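Local coordinates for protein mitogen (PDB 2J4X) that binds a zinc ion and probably acts as a secreted bacterial superantigen toxin of the staphylococcal/streptococcal family, at residues I128-K133 against D141-K146; F134-E139 against N191-M196; W168-K173 against S200-Y205. One frame throughout, in Å; residues are numbered along the deposited sequence.

Contact 1: I128-K133 against D141-K146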
# COMPACT_ATOMS: atom_id res chain seq x y z
N ILE A 128 -5.24 8.41 8.79
CA ILE A 128 -3.99 8.21 8.05
C ILE A 128 -3.79 9.54 7.36
O ILE A 128 -4.69 10.07 6.70
CB ILE A 128 -4.08 7.11 6.94
CG1 ILE A 128 -4.45 5.74 7.55
CG2 ILE A 128 -2.73 6.97 6.24
CD1 ILE A 128 -4.65 4.63 6.48
N THR A 129 -2.60 10.10 7.52
CA THR A 129 -2.27 11.38 6.92
C THR A 129 -1.46 11.27 5.63
O THR A 129 -0.50 10.49 5.55
CB THR A 129 -1.51 12.27 7.95
OG1 THR A 129 -2.38 12.62 9.04
CG2 THR A 129 -1.01 13.54 7.28
N PHE A 130 -1.88 12.05 4.62
CA PHE A 130 -1.22 12.13 3.29
C PHE A 130 -0.91 13.60 2.96
O PHE A 130 -1.63 14.51 3.37
CB PHE A 130 -2.11 11.57 2.18
CG PHE A 130 -2.58 10.18 2.43
CD1 PHE A 130 -3.76 9.94 3.12
CD2 PHE A 130 -1.84 9.09 1.99
CE1 PHE A 130 -4.20 8.63 3.37
CE2 PHE A 130 -2.28 7.79 2.23
CZ PHE A 130 -3.46 7.57 2.92
N GLN A 131 0.17 13.83 2.23
CA GLN A 131 0.53 15.18 1.87
C GLN A 131 0.62 15.46 0.37
O GLN A 131 1.08 16.55 -0.03
CB GLN A 131 1.83 15.58 2.56
CG GLN A 131 2.99 14.71 2.22
CD GLN A 131 4.17 14.98 3.12
OE1 GLN A 131 4.89 15.96 2.94
NE2 GLN A 131 4.36 14.11 4.11
N ASN A 132 0.16 14.50 -0.45
CA ASN A 132 0.11 14.61 -1.92
C ASN A 132 -1.30 14.29 -2.39
O ASN A 132 -1.98 13.44 -1.81
CB ASN A 132 1.09 13.66 -2.57
CG ASN A 132 2.51 14.11 -2.39
OD1 ASN A 132 2.85 15.22 -2.82
ND2 ASN A 132 3.34 13.29 -1.76
N LYS A 133 -1.73 14.98 -3.44
CA LYS A 133 -3.07 14.79 -3.99
C LYS A 133 -3.20 13.39 -4.56
O LYS A 133 -4.28 12.79 -4.55
CB LYS A 133 -3.31 15.82 -5.09
CG LYS A 133 -4.69 15.75 -5.71
CD LYS A 133 -4.87 16.86 -6.74
CE LYS A 133 -6.32 17.20 -6.85
NZ LYS A 133 -6.84 17.63 -5.51
N ASP A 141 -3.11 0.95 1.10
CA ASP A 141 -3.36 -0.42 1.52
C ASP A 141 -2.37 -0.91 2.56
O ASP A 141 -2.76 -1.47 3.58
CB ASP A 141 -3.36 -1.34 0.29
CG ASP A 141 -3.97 -2.72 0.58
OD1 ASP A 141 -4.93 -2.79 1.36
OD2 ASP A 141 -3.49 -3.72 0.02
N VAL A 142 -1.08 -0.70 2.29
CA VAL A 142 -0.02 -1.10 3.20
C VAL A 142 -0.05 -0.36 4.54
O VAL A 142 0.14 -0.95 5.59
CB VAL A 142 1.38 -0.90 2.54
CG1 VAL A 142 2.49 -1.03 3.60
CG2 VAL A 142 1.55 -1.93 1.39
N ARG A 143 -0.25 0.95 4.52
CA ARG A 143 -0.30 1.70 5.77
C ARG A 143 -1.58 1.31 6.56
O ARG A 143 -1.56 1.22 7.81
CB ARG A 143 -0.27 3.20 5.47
CG ARG A 143 1.02 3.68 4.82
CD ARG A 143 0.97 5.18 4.52
NE ARG A 143 0.83 5.99 5.73
CZ ARG A 143 0.64 7.30 5.74
NH1 ARG A 143 0.56 7.96 4.60
NH2 ARG A 143 0.52 7.97 6.87
N LEU A 144 -2.68 1.07 5.85
CA LEU A 144 -3.92 0.71 6.52
C LEU A 144 -3.77 -0.64 7.19
O LEU A 144 -4.22 -0.83 8.32
CB LEU A 144 -5.10 0.68 5.53
CG LEU A 144 -6.48 0.35 6.14
CD1 LEU A 144 -7.57 1.09 5.40
CD2 LEU A 144 -6.71 -1.15 6.12
N ARG A 145 -3.14 -1.58 6.49
CA ARG A 145 -2.95 -2.92 7.06
C ARG A 145 -2.00 -2.88 8.25
O ARG A 145 -2.28 -3.49 9.27
CB ARG A 145 -2.42 -3.90 6.00
CG ARG A 145 -3.44 -4.25 4.94
CD ARG A 145 -2.85 -5.10 3.84
NE ARG A 145 -3.74 -5.17 2.69
CZ ARG A 145 -4.22 -6.30 2.17
NH1 ARG A 145 -3.90 -7.47 2.68
NH2 ARG A 145 -4.99 -6.24 1.10
N LYS A 146 -0.89 -2.15 8.13
CA LYS A 146 0.10 -2.02 9.20
C LYS A 146 -0.52 -1.38 10.46
O LYS A 146 -0.22 -1.78 11.58
CB LYS A 146 1.31 -1.22 8.73
CG LYS A 146 2.30 -2.04 7.91
CD LYS A 146 3.45 -1.16 7.39
CE LYS A 146 4.52 -1.93 6.61
NZ LYS A 146 5.41 -2.69 7.51

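Contact 2: F134-E139 against N191-M196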
# COMPACT_ATOMS: atom_id res chain seq x y z
N PHE A 134 -2.07 12.89 -5.07
CA PHE A 134 -2.00 11.57 -5.67
C PHE A 134 -1.11 10.66 -4.86
O PHE A 134 0.04 10.97 -4.60
CB PHE A 134 -1.52 11.66 -7.14
CG PHE A 134 -2.54 12.30 -8.06
CD1 PHE A 134 -2.47 13.66 -8.37
CD2 PHE A 134 -3.67 11.57 -8.49
CE1 PHE A 134 -3.52 14.29 -9.08
CE2 PHE A 134 -4.71 12.20 -9.19
CZ PHE A 134 -4.64 13.56 -9.48
N VAL A 135 -1.67 9.54 -4.41
CA VAL A 135 -0.92 8.54 -3.65
C VAL A 135 -1.27 7.18 -4.25
O VAL A 135 -2.41 6.95 -4.65
CB VAL A 135 -1.26 8.55 -2.09
CG1 VAL A 135 -1.21 9.97 -1.54
CG2 VAL A 135 -2.59 7.88 -1.82
N THR A 136 -0.29 6.29 -4.32
CA THR A 136 -0.56 4.97 -4.86
C THR A 136 -1.55 4.25 -3.94
O THR A 136 -1.60 4.52 -2.74
CB THR A 136 0.72 4.10 -4.93
OG1 THR A 136 1.38 4.08 -3.65
CG2 THR A 136 1.63 4.61 -6.01
N PHE A 137 -2.34 3.34 -4.51
CA PHE A 137 -3.26 2.52 -3.74
C PHE A 137 -2.39 1.61 -2.82
O PHE A 137 -2.77 1.32 -1.69
CB PHE A 137 -4.11 1.66 -4.67
CG PHE A 137 -4.87 0.56 -3.96
CD1 PHE A 137 -5.96 0.86 -3.16
CD2 PHE A 137 -4.44 -0.77 -4.04
CE1 PHE A 137 -6.61 -0.15 -2.46
CE2 PHE A 137 -5.10 -1.78 -3.34
CZ PHE A 137 -6.18 -1.46 -2.55
N GLN A 138 -1.23 1.17 -3.32
CA GLN A 138 -0.34 0.33 -2.54
C GLN A 138 0.01 0.98 -1.21
O GLN A 138 0.04 0.29 -0.18
CB GLN A 138 0.94 0.01 -3.29
CG GLN A 138 1.93 -0.72 -2.39
CD GLN A 138 3.21 -1.13 -3.07
OE1 GLN A 138 4.03 -1.84 -2.49
NE2 GLN A 138 3.40 -0.68 -4.31
N GLU A 139 0.29 2.29 -1.24
CA GLU A 139 0.64 3.03 -0.03
C GLU A 139 -0.50 3.03 0.98
O GLU A 139 -0.29 2.76 2.16
CB GLU A 139 1.01 4.48 -0.34
CG GLU A 139 1.31 5.28 0.95
CD GLU A 139 1.63 6.74 0.73
OE1 GLU A 139 2.15 7.10 -0.34
OE2 GLU A 139 1.39 7.52 1.65
N ASN A 191 0.82 0.24 -10.37
CA ASN A 191 0.93 1.61 -9.88
C ASN A 191 -0.37 2.33 -9.85
O ASN A 191 -0.42 3.50 -10.19
CB ASN A 191 1.88 2.42 -10.73
CG ASN A 191 3.31 2.08 -10.49
OD1 ASN A 191 3.76 2.09 -9.36
ND2 ASN A 191 4.05 1.76 -11.57
N GLU A 192 -1.44 1.65 -9.46
CA GLU A 192 -2.74 2.31 -9.39
C GLU A 192 -2.55 3.47 -8.41
O GLU A 192 -1.89 3.29 -7.39
CB GLU A 192 -3.79 1.33 -8.85
CG GLU A 192 -5.20 1.64 -9.29
CD GLU A 192 -6.28 0.88 -8.51
OE1 GLU A 192 -6.02 -0.28 -8.07
OE2 GLU A 192 -7.40 1.44 -8.35
N THR A 193 -3.06 4.65 -8.74
CA THR A 193 -2.97 5.84 -7.87
C THR A 193 -4.37 6.36 -7.47
O THR A 193 -5.32 6.29 -8.25
CB THR A 193 -2.19 7.00 -8.55
OG1 THR A 193 -2.74 7.24 -9.84
CG2 THR A 193 -0.72 6.65 -8.70
N ILE A 194 -4.49 6.88 -6.25
CA ILE A 194 -5.77 7.38 -5.77
C ILE A 194 -5.71 8.89 -5.70
O ILE A 194 -4.70 9.45 -5.31
CB ILE A 194 -6.06 6.81 -4.34
CG1 ILE A 194 -5.98 5.28 -4.36
CG2 ILE A 194 -7.46 7.24 -3.85
CD1 ILE A 194 -7.06 4.60 -5.18
N ASP A 195 -6.78 9.56 -6.11
CA ASP A 195 -6.83 11.03 -6.05
C ASP A 195 -7.36 11.29 -4.66
O ASP A 195 -8.55 11.09 -4.41
CB ASP A 195 -7.83 11.59 -7.07
CG ASP A 195 -7.79 13.11 -7.17
OD1 ASP A 195 -7.49 13.79 -6.15
OD2 ASP A 195 -8.07 13.63 -8.28
N MET A 196 -6.50 11.74 -3.76
CA MET A 196 -6.94 11.93 -2.40
C MET A 196 -8.05 12.96 -2.19
O MET A 196 -8.82 12.86 -1.23
CB MET A 196 -5.73 12.22 -1.49
CG MET A 196 -4.72 11.07 -1.39
SD MET A 196 -5.46 9.46 -1.00
CE MET A 196 -6.09 9.74 0.62
O HOH W 1 -0.77 0.93 -6.35

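Contact 3: W168-K173 against S200-Y205. With ZN (zinc ion), chain B.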
# COMPACT_ATOMS: atom_id res chain seq x y z
N TRP A 168 -11.79 -3.88 3.29
CA TRP A 168 -11.93 -2.47 3.59
C TRP A 168 -12.23 -1.76 2.30
O TRP A 168 -12.21 -2.37 1.23
CB TRP A 168 -10.67 -1.90 4.23
CG TRP A 168 -9.51 -1.81 3.30
CD1 TRP A 168 -8.69 -2.84 2.90
CD2 TRP A 168 -9.04 -0.64 2.65
NE1 TRP A 168 -7.73 -2.37 2.04
CE2 TRP A 168 -7.92 -1.02 1.86
CE3 TRP A 168 -9.45 0.71 2.64
CZ2 TRP A 168 -7.20 -0.10 1.08
CZ3 TRP A 168 -8.74 1.61 1.86
CH2 TRP A 168 -7.62 1.20 1.09
N GLY A 169 -12.51 -0.47 2.40
CA GLY A 169 -12.78 0.31 1.21
C GLY A 169 -12.45 1.79 1.33
O GLY A 169 -12.40 2.36 2.41
N ILE A 170 -12.21 2.39 0.17
CA ILE A 170 -11.93 3.81 0.06
C ILE A 170 -13.32 4.35 -0.27
O ILE A 170 -13.89 4.00 -1.31
CB ILE A 170 -10.99 4.11 -1.13
CG1 ILE A 170 -9.62 3.49 -0.85
CG2 ILE A 170 -10.90 5.62 -1.38
CD1 ILE A 170 -8.70 3.46 -2.04
N HIS A 171 -13.89 5.14 0.63
CA HIS A 171 -15.22 5.69 0.39
C HIS A 171 -15.08 7.09 -0.15
O HIS A 171 -14.74 8.02 0.58
CB HIS A 171 -16.07 5.69 1.65
CG HIS A 171 -17.55 5.64 1.37
ND1 HIS A 171 -18.43 4.93 2.15
CD2 HIS A 171 -18.29 6.21 0.38
CE1 HIS A 171 -19.65 5.05 1.66
NE2 HIS A 171 -19.59 5.82 0.59
N TYR A 172 -15.33 7.17 -1.46
CA TYR A 172 -15.26 8.40 -2.24
C TYR A 172 -16.35 9.39 -1.87
O TYR A 172 -17.39 9.00 -1.32
CB TYR A 172 -15.30 8.06 -3.74
CG TYR A 172 -14.03 7.38 -4.22
CD1 TYR A 172 -13.99 6.01 -4.46
CD2 TYR A 172 -12.83 8.11 -4.36
CE1 TYR A 172 -12.80 5.36 -4.82
CE2 TYR A 172 -11.63 7.47 -4.72
CZ TYR A 172 -11.62 6.10 -4.95
OH TYR A 172 -10.45 5.46 -5.26
N LYS A 173 -16.10 10.67 -2.15
CA LYS A 173 -17.05 11.72 -1.86
C LYS A 173 -18.29 11.59 -2.75
O LYS A 173 -19.38 12.03 -2.38
CB LYS A 173 -16.38 13.06 -2.05
CG LYS A 173 -15.36 13.38 -0.99
CD LYS A 173 -14.62 14.66 -1.33
CE LYS A 173 -13.62 15.02 -0.25
NZ LYS A 173 -12.88 16.27 -0.56
N SER A 200 -13.39 10.46 0.73
CA SER A 200 -14.01 10.99 1.93
C SER A 200 -13.37 10.30 3.13
O SER A 200 -12.78 10.97 3.99
CB SER A 200 -15.50 10.74 1.92
OG SER A 200 -16.07 11.24 3.12
N HIS A 201 -13.45 8.98 3.20
CA HIS A 201 -12.87 8.24 4.33
C HIS A 201 -12.58 6.81 3.96
O HIS A 201 -12.84 6.39 2.83
CB HIS A 201 -13.83 8.24 5.52
CG HIS A 201 -15.19 7.73 5.19
ND1 HIS A 201 -16.14 8.48 4.53
CD2 HIS A 201 -15.77 6.52 5.42
CE1 HIS A 201 -17.24 7.77 4.37
NE2 HIS A 201 -17.04 6.58 4.90
N PHE A 202 -12.03 6.05 4.92
CA PHE A 202 -11.73 4.63 4.71
C PHE A 202 -12.63 3.82 5.64
O PHE A 202 -12.82 4.20 6.79
CB PHE A 202 -10.26 4.31 5.04
CG PHE A 202 -9.27 5.03 4.18
CD1 PHE A 202 -8.07 5.49 4.72
CD2 PHE A 202 -9.54 5.28 2.83
CE1 PHE A 202 -7.15 6.19 3.94
CE2 PHE A 202 -8.64 5.98 2.04
CZ PHE A 202 -7.44 6.44 2.59
N ASP A 203 -13.19 2.72 5.12
CA ASP A 203 -14.05 1.83 5.91
C ASP A 203 -13.46 0.44 6.03
O ASP A 203 -13.11 -0.19 5.04
CB ASP A 203 -15.43 1.70 5.27
CG ASP A 203 -16.27 2.95 5.43
OD1 ASP A 203 -16.40 3.47 6.57
OD2 ASP A 203 -16.81 3.41 4.40
N VAL A 204 -13.35 -0.04 7.27
CA VAL A 204 -12.79 -1.36 7.52
C VAL A 204 -13.91 -2.29 7.99
O VAL A 204 -14.59 -1.96 8.95
CB VAL A 204 -11.70 -1.28 8.58
CG1 VAL A 204 -11.06 -2.63 8.77
CG2 VAL A 204 -10.67 -0.23 8.18
N TYR A 205 -14.11 -3.42 7.32
CA TYR A 205 -15.17 -4.37 7.68
C TYR A 205 -14.65 -5.68 8.21
O TYR A 205 -14.46 -6.63 7.44
CB TYR A 205 -16.08 -4.65 6.49
CG TYR A 205 -16.76 -3.41 6.02
CD1 TYR A 205 -16.21 -2.62 5.00
CD2 TYR A 205 -17.93 -2.98 6.64
CE1 TYR A 205 -16.81 -1.43 4.62
CE2 TYR A 205 -18.53 -1.79 6.27
CZ TYR A 205 -17.98 -1.02 5.26
OH TYR A 205 -18.61 0.14 4.92
ZN ZN B . -18.32 4.99 4.37

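Contact 1: I128-K133 against D141-K146
Arg143 meets Thr129 through a two-nitrogen, end-on grip on one backbone oxygen. NH1 of Arg143 lies 2.9 Å from Thr129 O and NH2 lies 3.0 Å from the same Thr129 O; the N-H...O angle at NH1 is 145°, and neither bond is straight. The oxygen sits near the guanidinium plane; NH2 approaches within the carbonyl plane on a lone pair, whereas NH1 is tilted out of that plane. One face of the guanidinium is covered by Ile128, whose CG2 stands over its centre, 3.4 Å from Arg143 CZ. Phe130 comes obliquely, its CE2 3.7 Å from Arg143 NH1; with Arg143 CZ 5.0 Å from the ring centroid, any cation-pi attraction is weak. Deeper in, the other branch of Ile128 reaches the helix, CD1 lying 4.1 Å from Leu144 CB, and the two side chains cross at about a right angle. The Arg143 chain is bent about its CG-CD bond (chi3 62°), which sets the position of NE. Glu139, one turn earlier on the helix, forms a salt bridge with Arg143 NH1 and probably helps to hold the group. The contact joins helix 137-150 to strand 126-132, at the edge of the five-stranded sheet within this chain; the axes of the short segments run at 155°. A strand carbonyl thus takes two donors from a helix side chain, and the neighbouring carboxylate probably offsets the positive charge held against Ile128 and Phe130.

Contact 2: F134-E139 against N191-M196
Val135 has CG2 between the backbone N and the carbonyl carbon (chi1 -48°), and the bend of Met196 at chi2 (-50°) places SD; Val135 CG2 lies 3.4 Å from Met196 SD, the side chains crossing at about a right angle. On the other face of the two-stranded ribbon, Phe134 and Asp195 form a non-hydrogen-bonded pair. There Phe134 CZ is 3.6 Å from Asp195 OD2, with ring and carboxylate planes 48° apart; Asp195 OD1 bonds Ser197. Val135 and Ile194 are the hydrogen-bonded pair: Ile194 N reaches Val135 O at 2.6 Å, and Val135 N reaches Ile194 O at 3.2 Å. Beyond them Phe137 N donates a hydrogen bond to Glu192 O at 2.9 Å, from above the carbonyl plane. A water accepts from Gln138 N and donates to that same Glu192 O. Thr136 is the N-cap, its OG1 accepting from Glu139 N at 3.2 Å. Strand 134-136, paired with antiparallel 193-195, leads straight into helix 137-150; Val135, Ile194 and Met196 pack on Ile140 of the helix, Val135 and Met196 also touch Phe130 of strand 126-132, and Phe137 and Ile194 rest on Ile170 of strand 166-172.

Contact 3: W168-K173 against S200-Y205
The zinc site of the beta-grasp domain is built on two adjacent antiparallel strands, where His171 reaches across to His201 and Asp203. Zinc is bound by His171 ND1 at 2.2 Å, His201 NE2 at 2.1 Å and Asp203 OD2 at 2.2 Å. Asp203 OD2 lies at the edge of the His171 ring, near its plane; it and His171 ND1 both bind the metal and are not hydrogen-bonded to each other. His201 has CG between the backbone N and the carbonyl carbon (chi1 55°), and its ring lies beside His171, whose CB sits over its face 3.7 Å from the His201 centroid, a CH-pi contact. A second-shell bond probably helps to set the rotation of this imidazole: His201 ND1 donates to Ser200 OG at 3.1 Å, nearly straight at 164°. Ser200 and His201 both face His171 as a classic beta bulge, their backbone N atoms donating to His171 O. On the opposite face of the sheet, Trp168 turns its edge to the face of Phe202, planes at 85°. Ile170 CG1 packs 3.9 Å from Phe202 CE2, and Ile140 and Leu144 of helix 137-150 cover this apolar side. Two imidazole nitrogens and one carboxylate oxygen give a ligand set suited to zinc, and the Ser200 bond to ND1 is consistent with NE2 being presented to the metal as an unprotonated donor.

How the contacts relate
All three contacts lie in the beta-grasp domain and share one core. Helix 137-150 serves contacts 1 and 2: its first residue is bonded to Glu192, just before strand 193-195, and its next turns meet strand 126-132, and Phe130 CD1 packs 3.4 Å from Met196 CE between them. Contact 1 reaches contact 3 through a probable hydrogen bond from Trp168 NE1 to Asp141 OD1 (2.9 Å) and the packing of Leu144 CD1 on Trp168 CE3 (3.4 Å). Contacts 2 and 3 meet where Phe137 CE1 approaches Trp168 CZ2 at 3.6 Å. Only contact 3 supplies zinc ligands; the side chains of Leu144 and Met196 stand about 11 Å and 14 Å from the ion.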